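Local coordinates for ferric enterobactin receptor PIRA (Pseudomonas aeruginosa, PDB 5FP2), which probably takes up ferric siderophores such as ferric enterobactin, and possibly siderophore-drug conjugates, across the outer membrane as a TonB-dependent receptor, at residues 35-40 with 519-524; 241-246 with 253-258; 313-318 with 351-356. All coordinates share one frame; numbering follows the deposited sequence.

Contact 1 (35-40 with 519-524); sequences KQAPGV and GIEFRR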
loop_
_atom_site.group_PDB
_atom_site.type_symbol
_atom_site.label_atom_id
_atom_site.label_comp_id
_atom_site.label_asym_id
_atom_site.label_seq_id
_atom_site.Cartn_x
_atom_site.Cartn_y
_atom_site.Cartn_z
ATOM N N LYS A 35 9.861 -2.663 -12.710
ATOM C CA LYS A 35 9.656 -1.753 -11.542
ATOM C C LYS A 35 8.528 -0.739 -11.776
ATOM O O LYS A 35 7.907 -0.266 -10.824
ATOM C CB LYS A 35 10.954 -1.011 -11.210
ATOM C CG LYS A 35 11.319 -1.023 -9.733
ATOM C CD LYS A 35 12.046 0.247 -9.312
ATOM C CE LYS A 35 13.556 0.113 -9.419
ATOM N NZ LYS A 35 14.149 -0.377 -8.146
ATOM N N GLN A 36 8.300 -0.358 -13.031
ATOM C CA GLN A 36 7.114 0.422 -13.395
ATOM C C GLN A 36 6.448 -0.153 -14.638
ATOM O O GLN A 36 7.128 -0.543 -15.586
ATOM C CB GLN A 36 7.488 1.880 -13.659
ATOM C CG GLN A 36 8.310 2.512 -12.552
ATOM C CD GLN A 36 7.470 2.954 -11.374
ATOM O OE1 GLN A 36 6.249 3.054 -11.468
ATOM N NE2 GLN A 36 8.125 3.211 -10.252
ATOM N N ALA A 37 5.120 -0.228 -14.618
ATOM C CA ALA A 37 4.354 -0.545 -15.818
ATOM C C ALA A 37 3.066 0.272 -15.839
ATOM O O ALA A 37 2.891 1.181 -15.030
ATOM C CB ALA A 37 4.046 -2.034 -15.882
ATOM N N PRO A 38 2.190 0.010 -16.819
ATOM C CA PRO A 38 0.959 0.770 -16.679
ATOM C C PRO A 38 0.149 0.397 -15.428
ATOM O O PRO A 38 -0.117 -0.797 -15.154
ATOM C CB PRO A 38 0.223 0.473 -17.990
ATOM C CG PRO A 38 1.327 0.276 -19.002
ATOM C CD PRO A 38 2.561 -0.159 -18.245
ATOM N N GLY A 39 -0.130 1.410 -14.611
ATOM C CA GLY A 39 -1.124 1.307 -13.560
ATOM C C GLY A 39 -0.542 0.673 -12.316
ATOM O O GLY A 39 -1.225 0.557 -11.289
ATOM N N VAL A 40 0.701 0.212 -12.405
ATOM C CA VAL A 40 1.266 -0.651 -11.371
ATOM C C VAL A 40 2.711 -0.270 -11.099
ATOM O O VAL A 40 3.438 0.077 -12.018
ATOM C CB VAL A 40 1.185 -2.139 -11.751
ATOM C CG1 VAL A 40 2.043 -2.449 -12.959
ATOM C CG2 VAL A 40 1.644 -2.986 -10.589
ATOM N N GLY A 519 -2.344 3.052 -21.672
ATOM C CA GLY A 519 -0.937 3.419 -21.539
ATOM C C GLY A 519 -0.023 2.689 -22.503
ATOM O O GLY A 519 -0.325 1.589 -22.973
ATOM N N ILE A 520 1.136 3.284 -22.751
ATOM C CA ILE A 520 2.179 2.585 -23.468
ATOM C C ILE A 520 3.462 2.533 -22.651
ATOM O O ILE A 520 3.731 3.410 -21.827
ATOM C CB ILE A 520 2.423 3.241 -24.837
ATOM C CG1 ILE A 520 3.417 2.425 -25.661
ATOM C CG2 ILE A 520 2.892 4.681 -24.676
ATOM C CD1 ILE A 520 3.420 2.794 -27.130
ATOM N N GLU A 521 4.245 1.483 -22.854
ATOM C CA GLU A 521 5.570 1.429 -22.263
ATOM C C GLU A 521 6.618 1.049 -23.307
ATOM O O GLU A 521 6.351 0.252 -24.204
ATOM C CB GLU A 521 5.582 0.445 -21.101
ATOM C CG GLU A 521 5.973 1.070 -19.764
ATOM C CD GLU A 521 6.655 0.084 -18.859
ATOM O OE1 GLU A 521 6.270 -1.108 -18.893
ATOM O OE2 GLU A 521 7.636 0.491 -18.199
ATOM N N PHE A 522 7.791 1.671 -23.212
ATOM C CA PHE A 522 8.949 1.296 -24.015
ATOM C C PHE A 522 10.018 0.734 -23.090
ATOM O O PHE A 522 10.040 1.050 -21.896
ATOM C CB PHE A 522 9.459 2.533 -24.745
ATOM C CG PHE A 522 10.765 2.345 -25.483
ATOM C CD1 PHE A 522 10.788 1.800 -26.759
ATOM C CD2 PHE A 522 11.936 2.911 -24.988
ATOM C CE1 PHE A 522 11.983 1.671 -27.442
ATOM C CE2 PHE A 522 13.112 2.892 -25.729
ATOM C CZ PHE A 522 13.144 2.227 -26.934
ATOM N N ARG A 523 10.797 -0.218 -23.593
ATOM C CA ARG A 523 11.765 -0.929 -22.761
ATOM C C ARG A 523 12.866 -1.515 -23.632
ATOM O O ARG A 523 12.607 -2.382 -24.457
ATOM C CB ARG A 523 11.070 -2.034 -21.965
ATOM C CG ARG A 523 11.903 -2.591 -20.822
ATOM C CD ARG A 523 11.234 -3.795 -20.175
ATOM N NE ARG A 523 10.259 -3.371 -19.174
ATOM C CZ ARG A 523 10.522 -3.269 -17.875
ATOM N NH1 ARG A 523 11.710 -3.635 -17.403
ATOM N NH2 ARG A 523 9.580 -2.857 -17.027
ATOM N N ARG A 524 14.082 -0.998 -23.507
ATOM C CA ARG A 524 15.171 -1.469 -24.346
ATOM C C ARG A 524 16.516 -1.038 -23.798
ATOM O O ARG A 524 16.734 0.138 -23.524
ATOM C CB ARG A 524 15.008 -0.920 -25.757
ATOM C CG ARG A 524 16.236 -1.099 -26.642
ATOM C CD ARG A 524 15.854 -1.851 -27.898
ATOM N NE ARG A 524 16.891 -1.765 -28.901
ATOM C CZ ARG A 524 16.755 -1.069 -30.019
ATOM N NH1 ARG A 524 15.596 -0.466 -30.286
ATOM N NH2 ARG A 524 17.767 -0.975 -30.883
#

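Contact 2 (241-246 with 253-258); sequences SGMLSW and VVDFEA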
loop_
_atom_site.group_PDB
_atom_site.type_symbol
_atom_site.label_atom_id
_atom_site.label_comp_id
_atom_site.label_asym_id
_atom_site.label_seq_id
_atom_site.Cartn_x
_atom_site.Cartn_y
_atom_site.Cartn_z
ATOM N N SER A 241 5.073 -8.317 15.585
ATOM C CA SER A 241 4.264 -9.328 14.917
ATOM C C SER A 241 5.070 -10.604 14.775
ATOM O O SER A 241 6.245 -10.546 14.419
ATOM C CB SER A 241 3.839 -8.862 13.532
ATOM O OG SER A 241 2.999 -9.847 12.933
ATOM N N GLY A 242 4.449 -11.744 15.105
ATOM C CA GLY A 242 5.116 -13.039 14.999
ATOM C C GLY A 242 4.439 -13.967 14.020
ATOM O O GLY A 242 3.214 -13.963 13.889
ATOM N N MET A 243 5.236 -14.792 13.352
ATOM C CA MET A 243 4.671 -15.787 12.451
ATOM C C MET A 243 5.285 -17.148 12.689
ATOM O O MET A 243 6.502 -17.301 12.679
ATOM C CB MET A 243 4.872 -15.418 10.969
ATOM C CG MET A 243 4.298 -16.454 10.006
ATOM S SD MET A 243 4.086 -15.819 8.325
ATOM C CE MET A 243 5.796 -15.861 7.750
ATOM N N LEU A 244 4.419 -18.148 12.756
ATOM C CA LEU A 244 4.824 -19.529 12.886
ATOM C C LEU A 244 4.406 -20.201 11.607
ATOM O O LEU A 244 3.264 -20.047 11.156
ATOM C CB LEU A 244 4.069 -20.154 14.063
ATOM C CG LEU A 244 4.513 -21.503 14.615
ATOM C CD1 LEU A 244 6.020 -21.722 14.596
ATOM C CD2 LEU A 244 3.996 -21.582 16.039
ATOM N N SER A 245 5.348 -20.856 10.947
ATOM C CA SER A 245 5.029 -21.449 9.661
ATOM C C SER A 245 5.171 -22.966 9.698
ATOM O O SER A 245 6.206 -23.491 10.113
ATOM C CB SER A 245 5.916 -20.874 8.577
ATOM O OG SER A 245 5.512 -21.426 7.350
ATOM N N TRP A 246 4.148 -23.675 9.239
ATOM C CA TRP A 246 4.161 -25.123 9.328
ATOM C C TRP A 246 4.044 -25.773 7.945
ATOM O O TRP A 246 3.020 -25.663 7.267
ATOM C CB TRP A 246 3.055 -25.596 10.282
ATOM C CG TRP A 246 2.831 -27.084 10.286
ATOM C CD1 TRP A 246 3.730 -28.059 9.954
ATOM C CD2 TRP A 246 1.636 -27.759 10.682
ATOM N NE1 TRP A 246 3.132 -29.284 10.021
ATOM C CE2 TRP A 246 1.862 -29.132 10.515
ATOM C CE3 TRP A 246 0.387 -27.329 11.139
ATOM C CZ2 TRP A 246 0.884 -30.083 10.790
ATOM C CZ3 TRP A 246 -0.579 -28.267 11.405
ATOM C CH2 TRP A 246 -0.332 -29.631 11.217
ATOM N N VAL A 253 1.350 -25.322 3.215
ATOM C CA VAL A 253 1.906 -24.520 4.285
ATOM C C VAL A 253 0.769 -23.845 5.029
ATOM O O VAL A 253 -0.136 -23.297 4.411
ATOM C CB VAL A 253 2.881 -23.456 3.755
ATOM C CG1 VAL A 253 3.283 -22.505 4.863
ATOM C CG2 VAL A 253 4.120 -24.119 3.188
ATOM N N VAL A 254 0.801 -23.913 6.354
ATOM C CA VAL A 254 -0.092 -23.115 7.171
ATOM C C VAL A 254 0.732 -22.050 7.879
ATOM O O VAL A 254 1.834 -22.334 8.334
ATOM C CB VAL A 254 -0.827 -23.984 8.200
ATOM C CG1 VAL A 254 -1.730 -23.130 9.068
ATOM C CG2 VAL A 254 -1.630 -25.055 7.491
ATOM N N ASP A 255 0.240 -20.814 7.910
ATOM C CA ASP A 255 0.854 -19.783 8.743
ATOM C C ASP A 255 -0.043 -19.364 9.898
ATOM O O ASP A 255 -1.157 -18.897 9.675
ATOM C CB ASP A 255 1.193 -18.552 7.920
ATOM C CG ASP A 255 2.193 -18.842 6.823
ATOM O OD1 ASP A 255 2.884 -19.886 6.926
ATOM O OD2 ASP A 255 2.241 -18.062 5.834
ATOM N N PHE A 256 0.479 -19.461 11.117
ATOM C CA PHE A 256 -0.145 -18.860 12.292
ATOM C C PHE A 256 0.543 -17.534 12.540
ATOM O O PHE A 256 1.768 -17.488 12.556
ATOM C CB PHE A 256 0.022 -19.788 13.514
ATOM C CG PHE A 256 -0.407 -21.209 13.254
ATOM C CD1 PHE A 256 -1.743 -21.562 13.319
ATOM C CD2 PHE A 256 0.499 -22.146 12.784
ATOM C CE1 PHE A 256 -2.163 -22.825 12.945
ATOM C CE2 PHE A 256 0.084 -23.411 12.410
ATOM C CZ PHE A 256 -1.248 -23.752 12.494
ATOM N N GLU A 257 -0.228 -16.451 12.640
ATOM C CA GLU A 257 0.341 -15.114 12.852
ATOM C C GLU A 257 -0.326 -14.377 13.993
ATOM O O GLU A 257 -1.531 -14.486 14.178
ATOM C CB GLU A 257 0.114 -14.240 11.631
ATOM C CG GLU A 257 0.978 -14.494 10.419
ATOM C CD GLU A 257 0.101 -14.495 9.181
ATOM O OE1 GLU A 257 -0.744 -15.415 9.041
ATOM O OE2 GLU A 257 0.112 -13.485 8.452
ATOM N N ALA A 258 0.411 -13.488 14.645
ATOM C CA ALA A 258 -0.181 -12.693 15.709
ATOM C C ALA A 258 0.730 -11.559 16.135
ATOM O O ALA A 258 1.952 -11.682 16.080
ATOM C CB ALA A 258 -0.494 -13.572 16.909
#

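Contact 3 (313-318 with 351-356); sequences FVAQYD and YRLSGE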
loop_
_atom_site.group_PDB
_atom_site.type_symbol
_atom_site.label_atom_id
_atom_site.label_comp_id
_atom_site.label_asym_id
_atom_site.label_seq_id
_atom_site.Cartn_x
_atom_site.Cartn_y
_atom_site.Cartn_z
ATOM N N PHE A 313 -6.467 -19.961 1.704
ATOM C CA PHE A 313 -7.546 -19.638 2.613
ATOM C C PHE A 313 -7.004 -18.862 3.805
ATOM O O PHE A 313 -5.896 -19.118 4.285
ATOM C CB PHE A 313 -8.291 -20.913 3.032
ATOM C CG PHE A 313 -8.916 -21.648 1.868
ATOM C CD1 PHE A 313 -10.118 -21.216 1.309
ATOM C CD2 PHE A 313 -8.257 -22.716 1.262
ATOM C CE1 PHE A 313 -10.688 -21.886 0.231
ATOM C CE2 PHE A 313 -8.805 -23.360 0.155
ATOM C CZ PHE A 313 -10.027 -22.951 -0.353
ATOM N N VAL A 314 -7.759 -17.842 4.195
ATOM C CA VAL A 314 -7.369 -16.949 5.273
ATOM C C VAL A 314 -8.470 -16.770 6.317
ATOM O O VAL A 314 -9.575 -16.330 6.009
ATOM C CB VAL A 314 -7.045 -15.552 4.730
ATOM C CG1 VAL A 314 -6.602 -14.658 5.876
ATOM C CG2 VAL A 314 -5.976 -15.625 3.646
ATOM N N ALA A 315 -8.127 -17.017 7.571
ATOM C CA ALA A 315 -8.923 -16.524 8.688
ATOM C C ALA A 315 -8.197 -15.364 9.356
ATOM O O ALA A 315 -6.975 -15.335 9.392
ATOM C CB ALA A 315 -9.171 -17.645 9.690
ATOM N N GLN A 316 -8.933 -14.447 9.960
ATOM C CA GLN A 316 -8.303 -13.247 10.469
ATOM C C GLN A 316 -9.140 -12.622 11.573
ATOM O O GLN A 316 -10.361 -12.612 11.489
ATOM C CB GLN A 316 -8.124 -12.276 9.303
ATOM C CG GLN A 316 -7.444 -10.969 9.636
ATOM C CD GLN A 316 -7.288 -10.079 8.414
ATOM O OE1 GLN A 316 -7.615 -10.456 7.269
ATOM N NE2 GLN A 316 -6.802 -8.866 8.653
ATOM N N TYR A 317 -8.488 -12.085 12.597
ATOM C CA TYR A 317 -9.179 -11.250 13.566
ATOM C C TYR A 317 -8.352 -10.018 13.909
ATOM O O TYR A 317 -7.132 -10.098 13.988
ATOM C CB TYR A 317 -9.462 -12.053 14.825
ATOM C CG TYR A 317 -9.977 -11.232 15.976
ATOM C CD1 TYR A 317 -11.318 -10.910 16.068
ATOM C CD2 TYR A 317 -9.128 -10.811 16.994
ATOM C CE1 TYR A 317 -11.801 -10.184 17.142
ATOM C CE2 TYR A 317 -9.602 -10.076 18.064
ATOM C CZ TYR A 317 -10.941 -9.779 18.139
ATOM O OH TYR A 317 -11.418 -9.007 19.165
ATOM N N ASP A 318 -9.011 -8.859 13.992
ATOM C CA ASP A 318 -8.375 -7.600 14.424
ATOM C C ASP A 318 -9.221 -6.950 15.530
ATOM O O ASP A 318 -10.441 -6.821 15.400
ATOM C CB ASP A 318 -8.263 -6.594 13.268
ATOM C CG ASP A 318 -7.737 -7.213 11.973
ATOM O OD1 ASP A 318 -6.867 -8.117 12.030
ATOM O OD2 ASP A 318 -8.157 -6.746 10.887
ATOM N N TYR A 351 -13.741 -9.623 11.757
ATOM C CA TYR A 351 -13.537 -11.009 11.409
ATOM C C TYR A 351 -13.511 -11.121 9.892
ATOM O O TYR A 351 -14.330 -10.513 9.230
ATOM C CB TYR A 351 -14.663 -11.863 12.016
ATOM C CG TYR A 351 -14.928 -11.552 13.479
ATOM C CD1 TYR A 351 -15.632 -10.410 13.857
ATOM C CD2 TYR A 351 -14.410 -12.354 14.477
ATOM C CE1 TYR A 351 -15.831 -10.094 15.188
ATOM C CE2 TYR A 351 -14.605 -12.046 15.807
ATOM C CZ TYR A 351 -15.303 -10.911 16.154
ATOM O OH TYR A 351 -15.526 -10.637 17.486
ATOM N N ARG A 352 -12.567 -11.885 9.350
ATOM C CA ARG A 352 -12.491 -12.126 7.919
ATOM C C ARG A 352 -12.241 -13.605 7.585
ATOM O O ARG A 352 -11.398 -14.260 8.204
ATOM C CB ARG A 352 -11.370 -11.267 7.318
ATOM C CG ARG A 352 -11.780 -9.857 6.901
ATOM C CD ARG A 352 -10.690 -8.827 7.198
ATOM N NE ARG A 352 -11.128 -7.447 6.930
ATOM C CZ ARG A 352 -10.628 -6.357 7.520
ATOM N NH1 ARG A 352 -9.704 -6.474 8.473
ATOM N NH2 ARG A 352 -11.096 -5.149 7.210
ATOM N N LEU A 353 -12.937 -14.101 6.561
ATOM C CA LEU A 353 -12.588 -15.356 5.900
ATOM C C LEU A 353 -12.430 -15.165 4.392
ATOM O O LEU A 353 -13.021 -14.264 3.808
ATOM C CB LEU A 353 -13.669 -16.397 6.167
ATOM C CG LEU A 353 -13.787 -16.888 7.612
ATOM C CD1 LEU A 353 -15.105 -17.616 7.808
ATOM C CD2 LEU A 353 -12.617 -17.786 7.975
ATOM N N SER A 354 -11.594 -15.981 3.762
ATOM C CA SER A 354 -11.161 -15.708 2.385
ATOM C C SER A 354 -10.734 -16.996 1.699
ATOM O O SER A 354 -10.034 -17.816 2.282
ATOM C CB SER A 354 -9.993 -14.714 2.370
ATOM O OG SER A 354 -10.235 -13.631 3.252
ATOM N N GLY A 355 -11.153 -17.165 0.456
ATOM C CA GLY A 355 -10.753 -18.311 -0.340
ATOM C C GLY A 355 -10.338 -17.807 -1.701
ATOM O O GLY A 355 -10.953 -16.882 -2.236
ATOM N N GLU A 356 -9.223 -18.317 -2.209
ATOM C CA GLU A 356 -8.836 -18.031 -3.581
ATOM C C GLU A 356 -8.219 -19.240 -4.257
ATOM O O GLU A 356 -7.297 -19.862 -3.724
ATOM C CB GLU A 356 -7.858 -16.867 -3.668
ATOM C CG GLU A 356 -7.402 -16.638 -5.101
ATOM C CD GLU A 356 -6.912 -15.228 -5.360
ATOM O OE1 GLU A 356 -5.714 -14.974 -5.117
ATOM O OE2 GLU A 356 -7.711 -14.385 -5.824
#

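Contact 1 (35-40 with 519-524)
Ala37 and Pro38 pass beside Glu521 and Gly519 of the barrel wall, the two short runs of chain heading in roughly opposing directions (145° apart) and standing 5.9 Å apart at their nearest alpha carbons, Pro38 CA and Gly519 CA, and no backbone bond joins them. A type II turn from Ala37 to Val40, with Gly39 in its positive-phi position, places Pro38 at the second position of the turn; Pro38 faces the barrel strand, and its CD is the ring atom that meets Glu521. Glu521 does most of the reaching. Its chain is extended beyond CG and crosses the proline obliquely, with CG lying 3.9 Å from Pro38 CD. The carboxylate comes up against the plug backbone at Gln36 and Ala37: Glu521 OE1 lies 3.7 Å from Ala37 CA, while OE2 falls near Gln36 O, two acceptors that do not bond as modelled. Arg523 approaches the same carbonyl from further along the strand. Its CG is anti to the backbone N (chi1 -165°), the chain then bends at chi3, and NH2 ends 3.7 Å from Gln36 O, with that oxygen near the guanidinium plane at its edge. The polar ends of the plug residues look elsewhere, Lys35 to Asp47 and Gln36 to Ser41, both within the plug. Asn575 of strand 567-581 touches both Gln36 and Glu521. Chemically, Gln36 O and a charged Glu521 carboxylate would repel; the nearby Arg523 guanidinium may offset this, and packing does the rest, consistent with a plug resting against the barrel with no bond between these two segments.

Contact 2 (241-246 with 253-258)
Ser245 OG donates to Asp255 OD1 over 3.1 Å, meeting it nearly along the C-O axis of the carboxylate. The serine oxygen stands anti to its own backbone N (chi1 -177°), while Asp255 CG turns back beside its backbone N, and the two groups meet across a non-hydrogen-bonded pair. On the same face, the Met243 sulfur lies against the aspartate, with SD 3.8 Å from Asp255 OD2, and Met243 runs side by side with Glu257, its CG 3.9 Å from Glu257 CG. Leu244, Trp246, Val254 and Phe256 occupy the other face. There Trp246 and Phe256 lie alongside one another, pointing the same way, and touch rim to rim, Trp246 CE3 being 4.1 Å from Phe256 CE2. Leu244 CB rests against Phe256 CB at a similar separation.

Between the two faces runs a regular antiparallel backbone pairing, the strand directions 162° apart. Gly242 with Ala258, Leu244 with Phe256, and Trp246 with Val254 each exchange two bonds; the one from Leu244 N to Phe256 O is 2.7 Å long and almost straight at 176°. Further out, Arg160 forms a salt bridge with Asp255 OD2 and also packs on Met243 and Ser245, so the carboxylate is gripped by the serine at one oxygen and the arginine at the other. Glu257 reaches Lys101 of the plug in a long, weak ion pair, consistent with this face being the inner one, as is the packing of Arg160. The strands 235-247 and 252-264 thus make a beta hairpin of the 22-stranded barrel of TonB-dependent receptors, largely polar toward the plug and, on its outer surface, apolar and aromatic, probably toward lipid.

Contact 3 (313-318 with 351-356)
Tyr317 and Tyr351 lie side by side and point the same way, but their rings are turned obliquely, 53° against each other, their centres 5.2 Å apart. The CD1 edge of Tyr317 does the touching, 3.5 Å from Tyr351 CE2. The two rings start from different torsions, CG anti to the backbone N in Tyr317 (chi1 171°) and beside it in Tyr351. Next along this face, the CD2 branch of Leu353 meets Ala315 CB at 3.9 Å, and at the far end the Phe313 ring stands obliquely near the alpha carbon of Gly355.

These residues probably lie on the outer surface of the TonB-dependent receptor barrel, where strands 309-323 and 345-361 are antiparallel neighbours; a bound n-octane sits about 7 Å from the Tyr317 side chain, consistent with a lipid-facing wall. The opposite face is largely polar, with Val314 among its residues, and meets the plug. There Gln316, fully extended, lies alongside Arg352, its OE1 3.5 Å from Arg352 CD, with amide and guanidinium planes 43° apart. Asp318 comes across Arg352 at about a right angle and forms a salt bridge, OD2 to NH1 2.9 Å, the oxygen lying in the guanidinium plane at its edge. The arginine has a second hold: its NE donates to Asn376 OD1 on the neighbouring strand, while Gln316 NE2 donates to the carbonyl of Pro102 in the plug. Between the faces, Val314 N bonds to Ser354 O (3.0 Å), and Arg352 N to Gln316 O at 3.2 Å.

How the contacts relate
The modelled chain starts at contact 1, where the beginning of the plug, 35-40, meets barrel strand 511-524; the loop it closes takes in the rest of the plug and the barrel's first thirteen strands. Contacts 2 and 3 are both nested inside that loop and follow each other in series. Contact 2 closes a tight hairpin at 241-258, whereas contact 3 joins neighbouring strands through a longer, partly unmodelled connection. Strand 292-306 separates them in the wall, their centres 14 Å apart; Lys101 touches contact 3 and pairs weakly with Glu257 of contact 2. Contact 1, centred about 35 Å from contact 2 and 33 Å from contact 3, lays the plug against a different part of the barrel.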